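Local atomic coordinates of SusD superfamily protein (Bacteroides vulgatus ATCC 8482, PDB entry 3JQ0), a protein that probably binds sugars or other nutrients at the bacterial outer membrane, as SusD-family proteins do. Residues L33-P36 against I40-D43; Q52-L57 against T296-R301; V222-S227 against R390-G395; K397-N400 against I406-P409. One frame throughout, in Å; residues are numbered along the deposited sequence. Where two conformers were deposited one is given.

Contact 1: residues L33-P36 against I40-D43; sequences LGEP and IYGD
Glu35, the first residue to leave helical geometry after helix 27-34, reaches over to Tyr41 with an extended side chain; CG stands anti to the backbone N (chi1 175°), which carries the carboxylate out to the phenol. Tyr41 OH donates to Glu35 OE2 over 2.7 Å, meeting the oxygen on its anti side and 34° out of the carboxylate plane. The two flat groups are turned only 19° apart, and Glu35 CG lies at the edge of the ring, in its plane. Ile40 CG2 sits over the centre of one face of the Tyr41 ring, 3.6 Å above its plane. The acid is buried, but the backbone N-H groups of Phe444 and Gly446 hold it as well, through OE2 and OE1. Ile40 CD1 packs 3.7 Å from Glu35 OE2, its side chain crossing that of Glu35 at about a right angle. The segments close a short turn from a helix end into strand 41-43, which pairs antiparallel with strand 299-300. A phenylalanine in place of Tyr41 removes the phenol donor, and the buried Glu35 OE2 would probably rely on the N-H of Phe444, its carboxylate less firmly held. Between the backbones, one water donates to Glu35 O at 2.8 Å and accepts from Ile40 N. Pro36 follows, its CB 4.0 Å from Tyr41 CD2. A second water repeats the bridge from Pro36 O to Tyr41 N.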
loop_
_atom_site.group_PDB
_atom_site.type_symbol
_atom_site.label_atom_id
_atom_site.label_comp_id
_atom_site.label_asym_id
_atom_site.label_seq_id
_atom_site.Cartn_x
_atom_site.Cartn_y
_atom_site.Cartn_z
ATOM N N LEU A 33 -2.473 -4.373 6.728
ATOM C CA LEU A 33 -2.841 -3.257 7.566
ATOM C C LEU A 33 -3.505 -2.155 6.761
ATOM O O LEU A 33 -4.391 -1.457 7.294
ATOM C CB LEU A 33 -1.581 -2.683 8.259
ATOM C CG LEU A 33 -0.981 -3.587 9.339
ATOM C CD1 LEU A 33 0.328 -2.984 9.817
ATOM C CD2 LEU A 33 -1.942 -3.768 10.498
ATOM N N GLY A 34 -3.121 -1.985 5.494
ATOM C CA GLY A 34 -3.553 -0.822 4.753
ATOM C C GLY A 34 -4.714 -0.998 3.805
ATOM O O GLY A 34 -5.236 0.018 3.325
ATOM N N GLU A 35 -5.176 -2.244 3.559
ATOM C CA GLU A 35 -6.166 -2.484 2.510
ATOM C C GLU A 35 -7.376 -3.357 2.850
ATOM O O GLU A 35 -8.502 -2.874 2.694
ATOM C CB GLU A 35 -5.478 -2.858 1.204
ATOM C CG GLU A 35 -6.393 -3.253 0.085
ATOM C CD GLU A 35 -5.685 -3.409 -1.257
ATOM O OE1 GLU A 35 -4.657 -2.736 -1.471
ATOM O OE2 GLU A 35 -6.171 -4.191 -2.117
ATOM N N PRO A 36 -7.215 -4.632 3.254
ATOM C CA PRO A 36 -8.368 -5.536 3.243
ATOM C C PRO A 36 -9.475 -5.329 4.252
ATOM O O PRO A 36 -10.508 -5.995 4.099
ATOM C CB PRO A 36 -7.752 -6.937 3.373
ATOM C CG PRO A 36 -6.347 -6.783 2.956
ATOM C CD PRO A 36 -5.965 -5.405 3.377
ATOM N N ILE A 40 -12.923 -3.692 -0.824
ATOM C CA ILE A 40 -12.557 -4.394 -2.046
ATOM C C ILE A 40 -12.933 -5.886 -2.024
ATOM O O ILE A 40 -13.345 -6.437 -3.045
ATOM C CB ILE A 40 -11.063 -4.188 -2.364
ATOM C CG1 ILE A 40 -10.770 -2.733 -2.728
ATOM C CG2 ILE A 40 -10.582 -5.166 -3.462
ATOM C CD1 ILE A 40 -9.300 -2.357 -2.647
ATOM N N TYR A 41 -12.734 -6.506 -0.869
ATOM C CA TYR A 41 -12.872 -7.941 -0.711
ATOM C C TYR A 41 -14.125 -8.294 0.066
ATOM O O TYR A 41 -14.883 -7.423 0.459
ATOM C CB TYR A 41 -11.627 -8.566 -0.020
ATOM C CG TYR A 41 -10.320 -8.132 -0.613
ATOM C CD1 TYR A 41 -9.749 -8.790 -1.678
ATOM C CD2 TYR A 41 -9.681 -7.000 -0.145
ATOM C CE1 TYR A 41 -8.572 -8.349 -2.241
ATOM C CE2 TYR A 41 -8.514 -6.530 -0.701
ATOM C CZ TYR A 41 -7.946 -7.216 -1.793
ATOM O OH TYR A 41 -6.772 -6.808 -2.375
ATOM N N GLY A 42 -14.352 -9.595 0.282
ATOM C CA GLY A 42 -15.442 -10.073 1.115
ATOM C C GLY A 42 -16.286 -11.154 0.487
ATOM O O GLY A 42 -17.004 -11.858 1.206
ATOM N N ASP A 43 -16.201 -11.347 -0.842
ATOM C CA ASP A 43 -16.858 -12.500 -1.443
ATOM C C ASP A 43 -16.074 -13.778 -1.082
ATOM O O ASP A 43 -14.875 -13.753 -0.776
ATOM C CB ASP A 43 -17.022 -12.341 -2.957
ATOM C CG ASP A 43 -18.210 -11.498 -3.391
ATOM O OD1 ASP A 43 -18.954 -11.041 -2.496
ATOM O OD2 ASP A 43 -18.377 -11.336 -4.628
HETATM O O HOH W 1 -10.473 -3.508 0.819
HETATM O O HOH W 2 -12.039 -5.635 1.909
#

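Contact 2: residues Q52-L57 against T296-R301; sequences QGMERL and TQLQVR
Gln297 OE1 is approached from two directions by the 52-57 loop: a water donates to it over 2.7 Å and gives its other hydrogen to Gln52 O, while the CG methylene of Met54 touches the same oxygen at 3.4 Å. The water is the polar link between the segments, since no direct hydrogen bond joins them. At the other end of the Gln297 amide, NE2 rests 3.7 Å from Gln52 CG, a van der Waals touch of amide nitrogen on methylene, with Gln52 at the exposed side; the two amide planes are turned 59° apart.

Met54, present as selenomethionine, crosses both Gln297 and Leu298 at about a right angle. Its CG lies 3.7 Å from Gln297 CB, and bends at chi2 (-48°) and chi3 (-59°) fold the chain back, bringing CE within 4.1 Å of Leu298 CD1. Leu298 CD2 fits against the base of Met54, 4.0 Å from its CB. Tyr28 and Leu32 of helix 27-34 also pack on Met54, and the backbone of Arg264 is hydrogen-bonded to that of Gln297 and Leu298.

Residues 54-56 form a 3-10 turn, closed by the bond from Leu57 N to Met54 O at 3.1 Å. This turn packs beside the run into strand 299-300, half of a two-stranded antiparallel sheet in this mainly helical SusD-family fold.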
loop_
_atom_site.group_PDB
_atom_site.type_symbol
_atom_site.label_atom_id
_atom_site.label_comp_id
_atom_site.label_asym_id
_atom_site.label_seq_id
_atom_site.Cartn_x
_atom_site.Cartn_y
_atom_site.Cartn_z
ATOM N N GLN A 52 -10.106 -19.330 5.552
ATOM C CA GLN A 52 -9.225 -19.627 6.666
ATOM C C GLN A 52 -8.923 -18.439 7.534
ATOM O O GLN A 52 -7.782 -18.220 7.933
ATOM C CB GLN A 52 -7.956 -20.306 6.200
ATOM C CG GLN A 52 -8.187 -21.612 5.432
ATOM C CD GLN A 52 -8.613 -22.758 6.282
ATOM O OE1 GLN A 52 -9.173 -22.568 7.377
ATOM N NE2 GLN A 52 -8.384 -23.985 5.790
ATOM N N GLY A 53 -9.958 -17.644 7.807
ATOM C CA GLY A 53 -9.878 -16.510 8.713
ATOM C C GLY A 53 -9.533 -15.218 8.017
ATOM O O GLY A 53 -9.701 -14.157 8.600
HETATM N N MSE A 54 -9.100 -15.253 6.753
HETATM C CA MSE A 54 -8.828 -13.979 6.054
HETATM C C MSE A 54 -10.105 -13.121 5.953
HETATM O O MSE A 54 -9.998 -11.883 5.893
HETATM C CB MSE A 54 -8.248 -14.225 4.680
HETATM C CG MSE A 54 -6.917 -14.920 4.657
HETATM SE SE MSE A 54 -5.546 -14.264 5.824
HETATM C CE MSE A 54 -5.422 -12.538 5.240
ATOM N N GLU A 55 -11.274 -13.759 5.939
ATOM C CA GLU A 55 -12.514 -13.027 5.816
ATOM C C GLU A 55 -12.749 -12.093 6.992
ATOM O O GLU A 55 -13.567 -11.176 6.881
ATOM C CB GLU A 55 -13.693 -14.016 5.674
ATOM C CG GLU A 55 -14.078 -14.832 6.894
ATOM C CD GLU A 55 -13.170 -15.978 7.318
ATOM O OE1 GLU A 55 -12.251 -16.364 6.539
ATOM O OE2 GLU A 55 -13.394 -16.533 8.415
ATOM N N ARG A 56 -12.094 -12.318 8.120
ATOM C CA ARG A 56 -12.317 -11.431 9.244
ATOM C C ARG A 56 -11.831 -10.016 8.992
ATOM O O ARG A 56 -12.249 -9.109 9.700
ATOM C CB ARG A 56 -11.693 -11.986 10.506
ATOM C CG ARG A 56 -12.322 -13.265 10.929
ATOM C CD ARG A 56 -11.943 -13.540 12.361
ATOM N NE ARG A 56 -12.577 -14.745 12.851
ATOM C CZ ARG A 56 -13.520 -14.781 13.756
ATOM N NH1 ARG A 56 -13.908 -13.681 14.375
ATOM N NH2 ARG A 56 -14.017 -15.982 14.067
ATOM N N LEU A 57 -10.967 -9.844 7.991
ATOM C CA LEU A 57 -10.571 -8.492 7.572
ATOM C C LEU A 57 -11.718 -7.764 6.852
ATOM O O LEU A 57 -12.216 -6.768 7.389
ATOM C CB LEU A 57 -9.236 -8.490 6.821
ATOM C CG LEU A 57 -8.061 -9.066 7.574
ATOM C CD1 LEU A 57 -6.783 -8.936 6.767
ATOM C CD2 LEU A 57 -7.900 -8.549 8.968
ATOM N N THR A 296 -6.308 -18.514 -3.452
ATOM C CA THR A 296 -7.038 -17.298 -3.166
ATOM C C THR A 296 -7.817 -17.443 -1.874
ATOM O O THR A 296 -8.735 -18.287 -1.778
ATOM C CB THR A 296 -8.005 -16.951 -4.317
ATOM O OG1 THR A 296 -7.243 -16.836 -5.511
ATOM C CG2 THR A 296 -8.782 -15.688 -4.081
ATOM N N GLN A 297 -7.450 -16.628 -0.875
ATOM C CA GLN A 297 -8.237 -16.522 0.366
ATOM C C GLN A 297 -8.890 -15.161 0.609
ATOM O O GLN A 297 -9.756 -15.055 1.455
ATOM C CB GLN A 297 -7.354 -16.899 1.585
ATOM C CG GLN A 297 -6.923 -18.339 1.586
ATOM C CD GLN A 297 -6.151 -18.743 2.787
ATOM O OE1 GLN A 297 -5.690 -17.889 3.556
ATOM N NE2 GLN A 297 -5.958 -20.058 2.952
ATOM N N LEU A 298 -8.499 -14.145 -0.187
ATOM C CA LEU A 298 -9.109 -12.832 -0.208
ATOM C C LEU A 298 -9.602 -12.617 -1.631
ATOM O O LEU A 298 -8.789 -12.683 -2.564
ATOM C CB LEU A 298 -8.105 -11.732 0.170
ATOM C CG LEU A 298 -7.818 -11.512 1.661
ATOM C CD1 LEU A 298 -6.632 -10.562 1.828
ATOM C CD2 LEU A 298 -9.098 -11.014 2.405
ATOM N N GLN A 299 -10.913 -12.444 -1.804
ATOM C CA GLN A 299 -11.558 -12.386 -3.118
ATOM C C GLN A 299 -12.153 -11.013 -3.342
ATOM O O GLN A 299 -13.097 -10.602 -2.645
ATOM C CB GLN A 299 -12.646 -13.467 -3.147
ATOM C CG GLN A 299 -13.521 -13.423 -4.385
ATOM C CD GLN A 299 -12.785 -13.683 -5.663
ATOM O OE1 GLN A 299 -12.231 -14.787 -5.839
ATOM N NE2 GLN A 299 -12.799 -12.723 -6.585
ATOM N N VAL A 300 -11.670 -10.326 -4.378
ATOM C CA VAL A 300 -12.267 -9.089 -4.825
ATOM C C VAL A 300 -13.756 -9.352 -5.080
ATOM O O VAL A 300 -14.119 -10.328 -5.748
ATOM C CB VAL A 300 -11.567 -8.554 -6.081
ATOM C CG1 VAL A 300 -12.324 -7.360 -6.718
ATOM C CG2 VAL A 300 -10.084 -8.215 -5.797
ATOM N N ARG A 301 -14.617 -8.453 -4.610
ATOM C CA ARG A 301 -16.062 -8.599 -4.788
ATOM C C ARG A 301 -16.347 -8.753 -6.285
ATOM O O ARG A 301 -15.895 -7.946 -7.108
ATOM C CB ARG A 301 -16.775 -7.349 -4.273
ATOM C CG ARG A 301 -16.743 -7.191 -2.773
ATOM C CD ARG A 301 -17.688 -8.168 -2.053
ATOM N NE ARG A 301 -17.854 -7.856 -0.642
ATOM C CZ ARG A 301 -18.700 -8.495 0.167
ATOM N NH1 ARG A 301 -19.388 -9.517 -0.269
ATOM N NH2 ARG A 301 -18.825 -8.122 1.439
HETATM O O HOH W 3 -5.379 -17.924 6.278
#

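Contact 3: residues V222-S227 against R390-G395; sequences VGLVTS and RERAYG
Arg392 reaches from near the C-terminal end of helix 383-394 to the loop between helices 204-217 and 229-233, fastening an irregular stretch of chain to the largely helical frame of this SusD-family protein.

The direct polar link is one hydrogen bond. Arg392 NH1 donates to Val225 O over 2.8 Å with an N-H...O angle of 156°; the oxygen lies close to the guanidinium plane, at its edge, whereas the donor is tilted 30° from the carbonyl plane. Arg392 CG stands anti to the backbone N (chi1 -173°), which sets it 3.3 Å from Val225 O; bends at the next two bonds then fold the chain so that NH1 comes back to the same oxygen.

Charge is met from outside the two segments. NH1 makes a salt bridge with Glu242, whose OE1 also accepts from Val225 N, and NH2 makes another with Glu441. With two acids beside it, the buried guanidinium is likely to keep its positive charge, and Glu242 ties the arginine and the loop backbone together a second time.

The apolar part lies over the flat group. Leu224 covers one face of the guanidinium, its CD2 3.8 Å from Arg392 NH2, and Tyr364 and Ala365 back the leucine from helix 364-377. Farther along, Thr226 CA meets Arg392 CG at 4.0 Å.

Water supplies the remaining link, backbone to backbone: one molecule donates to Thr226 O at 2.7 Å and to Arg392 O at 2.8 Å.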
loop_
_atom_site.group_PDB
_atom_site.type_symbol
_atom_site.label_atom_id
_atom_site.label_comp_id
_atom_site.label_asym_id
_atom_site.label_seq_id
_atom_site.Cartn_x
_atom_site.Cartn_y
_atom_site.Cartn_z
ATOM N N VAL A 222 11.813 11.819 -10.144
ATOM C CA VAL A 222 10.573 11.061 -10.092
ATOM C C VAL A 222 9.579 11.646 -11.095
ATOM O O VAL A 222 9.566 12.853 -11.362
ATOM C CB VAL A 222 9.957 10.999 -8.675
ATOM C CG1 VAL A 222 10.891 10.124 -7.780
ATOM C CG2 VAL A 222 9.696 12.357 -8.114
ATOM N N GLY A 223 8.715 10.787 -11.613
ATOM C CA GLY A 223 7.645 11.221 -12.466
ATOM C C GLY A 223 6.790 10.014 -12.806
ATOM O O GLY A 223 7.125 8.863 -12.463
ATOM N N LEU A 224 5.688 10.275 -13.476
ATOM C CA LEU A 224 4.801 9.165 -13.856
ATOM C C LEU A 224 5.390 8.352 -15.026
ATOM O O LEU A 224 5.926 8.920 -15.987
ATOM C CB LEU A 224 3.437 9.671 -14.294
ATOM C CG LEU A 224 2.576 10.394 -13.269
ATOM C CD1 LEU A 224 1.265 10.888 -13.866
ATOM C CD2 LEU A 224 2.320 9.488 -12.043
ATOM N N VAL A 225 5.275 7.048 -14.935
ATOM C CA VAL A 225 5.501 6.160 -16.090
ATOM C C VAL A 225 4.273 6.317 -16.996
ATOM O O VAL A 225 3.144 5.954 -16.629
ATOM C CB VAL A 225 5.669 4.710 -15.635
ATOM C CG1 VAL A 225 5.579 3.750 -16.837
ATOM C CG2 VAL A 225 6.982 4.475 -14.915
ATOM N N THR A 226 4.440 6.890 -18.180
ATOM C CA THR A 226 3.305 7.183 -19.057
ATOM C C THR A 226 3.023 6.137 -20.092
ATOM O O THR A 226 1.938 6.081 -20.609
ATOM C CB THR A 226 3.475 8.555 -19.697
ATOM O OG1 THR A 226 4.686 8.515 -20.418
ATOM C CG2 THR A 226 3.436 9.644 -18.643
ATOM N N SER A 227 3.984 5.280 -20.404
ATOM C CA SER A 227 3.758 4.306 -21.459
ATOM C C SER A 227 2.491 3.497 -21.216
ATOM O O SER A 227 1.637 3.386 -22.088
ATOM C CB SER A 227 4.969 3.389 -21.616
ATOM O OG SER A 227 5.290 2.703 -20.403
ATOM N N ARG A 390 -5.269 10.662 -14.090
ATOM C CA ARG A 390 -6.259 10.173 -15.046
ATOM C C ARG A 390 -5.742 10.113 -16.468
ATOM O O ARG A 390 -5.986 9.148 -17.183
ATOM C CB ARG A 390 -7.551 11.004 -14.992
ATOM C CG ARG A 390 -8.304 10.897 -13.695
ATOM C CD ARG A 390 -9.621 11.629 -13.697
ATOM N NE ARG A 390 -10.324 11.404 -12.446
ATOM C CZ ARG A 390 -11.542 11.836 -12.184
ATOM N NH1 ARG A 390 -12.222 12.514 -13.102
ATOM N NH2 ARG A 390 -12.068 11.691 -10.995
ATOM N N GLU A 391 -5.006 11.149 -16.885
ATOM C CA GLU A 391 -4.498 11.162 -18.249
ATOM C C GLU A 391 -3.601 9.945 -18.478
ATOM O O GLU A 391 -3.612 9.321 -19.536
ATOM C CB GLU A 391 -3.759 12.467 -18.541
ATOM C CG GLU A 391 -3.206 12.501 -19.941
ATOM C CD GLU A 391 -2.631 13.862 -20.370
ATOM O OE1 GLU A 391 -2.857 14.859 -19.667
ATOM O OE2 GLU A 391 -1.998 13.938 -21.445
ATOM N N ARG A 392 -2.784 9.586 -17.472
ATOM C CA ARG A 392 -1.919 8.411 -17.588
ATOM C C ARG A 392 -2.762 7.136 -17.687
ATOM O O ARG A 392 -2.401 6.217 -18.418
ATOM C CB ARG A 392 -0.930 8.383 -16.452
ATOM C CG ARG A 392 0.145 7.271 -16.593
ATOM C CD ARG A 392 -0.193 5.929 -15.915
ATOM N NE ARG A 392 -0.323 6.005 -14.471
ATOM C CZ ARG A 392 0.708 6.140 -13.641
ATOM N NH1 ARG A 392 1.950 6.214 -14.102
ATOM N NH2 ARG A 392 0.502 6.208 -12.348
ATOM N N ALA A 393 -3.836 7.043 -16.933
ATOM C CA ALA A 393 -4.715 5.862 -16.878
ATOM C C ALA A 393 -5.424 5.622 -18.202
ATOM O O ALA A 393 -5.536 4.468 -18.642
ATOM C CB ALA A 393 -5.741 5.985 -15.751
ATOM N N TYR A 394 -5.994 6.661 -18.808
ATOM C CA TYR A 394 -6.697 6.516 -20.085
ATOM C C TYR A 394 -5.761 6.614 -21.297
ATOM O O TYR A 394 -6.110 6.203 -22.403
ATOM C CB TYR A 394 -7.785 7.577 -20.204
ATOM C CG TYR A 394 -8.910 7.469 -19.208
ATOM C CD1 TYR A 394 -9.992 6.619 -19.391
ATOM C CD2 TYR A 394 -8.891 8.212 -18.028
ATOM C CE1 TYR A 394 -11.017 6.534 -18.460
ATOM C CE2 TYR A 394 -9.912 8.124 -17.094
ATOM C CZ TYR A 394 -10.966 7.275 -17.298
ATOM O OH TYR A 394 -12.019 7.181 -16.408
ATOM N N GLY A 395 -4.598 7.220 -21.081
ATOM C CA GLY A 395 -3.669 7.614 -22.149
ATOM C C GLY A 395 -4.048 8.962 -22.711
ATOM O O GLY A 395 -5.233 9.279 -22.829
HETATM O O HOH W 4 -0.744 6.425 -20.638
#

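Contact 4: residues K397-N400 against I406-P409; sequences KYFN and IAYP
Phe399 meets Ile406 and Ala407 through carbon atoms alone, and no hydrogen bond crosses between the segments. Two methyls approach its ring obliquely: Ile406 CD1 lies 3.8 Å from Phe399 CD1, and Ala407 CB sits 3.7 Å from Phe399 CZ. The ring is carried there by a chi1 of -178°, which sends CG away from the backbone N. Ile406 CG1 sits in the crowded position between backbone N and carbonyl carbon (chi1 51°), from which CD1 reaches the Phe399 ring and CG1 itself the edge of Tyr398. An alanine at Phe399 would take the ring away and would probably open a gap beside both methyls.

The second aromatic contact is looser and comes edge-on: Ile406 CG1 stands near the plane of the Tyr398 ring, 4.3 Å from CE1. The ring of Tyr398 also stacks with that of His402.

The contact folds the end of the short helix 403-406 and the residue after it back against helix 396-401, before the chain runs on to helix 414-417. Helix 383-394, which precedes helix 396-401 in the chain, touches both sides of the contact, Glu391 on Phe399 and Tyr394 on Ile406, while Tyr408 packs on Ala430 and Ala433 of helix 430-441.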
loop_
_atom_site.group_PDB
_atom_site.type_symbol
_atom_site.label_atom_id
_atom_site.label_comp_id
_atom_site.label_asym_id
_atom_site.label_seq_id
_atom_site.Cartn_x
_atom_site.Cartn_y
_atom_site.Cartn_z
ATOM N N LYS A 397 -4.203 10.214 -25.704
ATOM C CA LYS A 397 -5.069 10.293 -26.859
ATOM C C LYS A 397 -6.553 10.226 -26.450
ATOM O O LYS A 397 -7.358 11.100 -26.801
ATOM C CB LYS A 397 -4.732 9.198 -27.878
ATOM C CG LYS A 397 -5.533 9.282 -29.149
ATOM C CD LYS A 397 -5.220 8.157 -30.121
ATOM C CE LYS A 397 -6.031 8.212 -31.404
ATOM N NZ LYS A 397 -5.269 9.202 -32.200
ATOM N N TYR A 398 -6.924 9.194 -25.728
ATOM C CA TYR A 398 -8.288 9.028 -25.309
ATOM C C TYR A 398 -8.687 10.106 -24.334
ATOM O O TYR A 398 -9.782 10.656 -24.416
ATOM C CB TYR A 398 -8.467 7.648 -24.689
ATOM C CG TYR A 398 -9.886 7.323 -24.359
ATOM C CD1 TYR A 398 -10.457 7.706 -23.159
ATOM C CD2 TYR A 398 -10.687 6.653 -25.265
ATOM C CE1 TYR A 398 -11.804 7.441 -22.887
ATOM C CE2 TYR A 398 -12.021 6.354 -25.001
ATOM C CZ TYR A 398 -12.570 6.750 -23.819
ATOM O OH TYR A 398 -13.889 6.477 -23.567
ATOM N N PHE A 399 -7.826 10.436 -23.394
ATOM C CA PHE A 399 -8.136 11.457 -22.384
ATOM C C PHE A 399 -8.502 12.771 -23.082
ATOM O O PHE A 399 -9.519 13.390 -22.756
ATOM C CB PHE A 399 -6.942 11.625 -21.474
ATOM C CG PHE A 399 -7.161 12.618 -20.375
ATOM C CD1 PHE A 399 -7.793 12.258 -19.224
ATOM C CD2 PHE A 399 -6.718 13.930 -20.524
ATOM C CE1 PHE A 399 -8.033 13.243 -18.192
ATOM C CE2 PHE A 399 -6.916 14.899 -19.540
ATOM C CZ PHE A 399 -7.524 14.541 -18.390
ATOM N N ASN A 400 -7.678 13.191 -24.018
ATOM C CA ASN A 400 -7.897 14.476 -24.694
ATOM C C ASN A 400 -9.150 14.515 -25.532
ATOM O O ASN A 400 -9.660 15.601 -25.772
ATOM C CB ASN A 400 -6.660 14.848 -25.516
ATOM C CG ASN A 400 -5.466 15.283 -24.631
ATOM O OD1 ASN A 400 -5.649 15.682 -23.486
ATOM N ND2 ASN A 400 -4.226 15.161 -25.163
ATOM N N ILE A 406 -14.583 12.086 -18.699
ATOM C CA ILE A 406 -13.738 11.404 -17.736
ATOM C C ILE A 406 -12.657 12.265 -17.105
ATOM O O ILE A 406 -12.050 11.825 -16.114
ATOM C CB ILE A 406 -13.203 10.034 -18.258
ATOM C CG1 ILE A 406 -12.551 10.098 -19.611
ATOM C CG2 ILE A 406 -14.335 8.986 -18.214
ATOM C CD1 ILE A 406 -11.344 10.901 -19.712
ATOM N N ALA A 407 -12.389 13.489 -17.589
ATOM C CA ALA A 407 -11.485 14.371 -16.865
ATOM C C ALA A 407 -12.207 14.896 -15.635
ATOM O O ALA A 407 -13.421 15.043 -15.621
ATOM C CB ALA A 407 -11.007 15.551 -17.719
ATOM N N TYR A 408 -11.455 15.162 -14.571
ATOM C CA TYR A 408 -12.026 15.828 -13.400
ATOM C C TYR A 408 -12.412 17.247 -13.799
ATOM O O TYR A 408 -11.596 17.921 -14.417
ATOM C CB TYR A 408 -10.977 15.847 -12.276
ATOM C CG TYR A 408 -11.450 16.524 -11.007
ATOM C CD1 TYR A 408 -12.275 15.851 -10.114
ATOM C CD2 TYR A 408 -11.099 17.830 -10.712
ATOM C CE1 TYR A 408 -12.748 16.479 -8.971
ATOM C CE2 TYR A 408 -11.572 18.462 -9.576
ATOM C CZ TYR A 408 -12.412 17.792 -8.712
ATOM O OH TYR A 408 -12.897 18.381 -7.592
ATOM N N PRO A 409 -13.608 17.732 -13.405
ATOM C CA PRO A 409 -14.573 17.173 -12.465
ATOM C C PRO A 409 -15.838 16.611 -13.163
ATOM O O PRO A 409 -16.957 16.747 -12.661
ATOM C CB PRO A 409 -14.957 18.380 -11.619
ATOM C CG PRO A 409 -15.065 19.475 -12.660
ATOM C CD PRO A 409 -13.917 19.172 -13.631
#

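Overall arrangement
The four contacts form two pairs. Contacts 1 and 2 have centres 7 Å apart and share the small sheet of strands 41-43 and 299-300, joined by the salt bridge of Asp43 OD1 with Arg301 NH1 at 2.7 Å. Contacts 3 and 4 have centres 12 Å apart on consecutive helices, 383-394 and 396-401; a weak hydrogen bond from Arg390 NH1 to Ile406 O, 3.1 Å, links them. Between the pairs nothing touches: contacts 1 and 3 are nearest, with centres 26 Å apart and closest atoms about 15 Å apart. Along the chain the segments of contacts 2 and 3 alternate, so these two long-range closures interlock in sequence although their centres lie 31 Å apart.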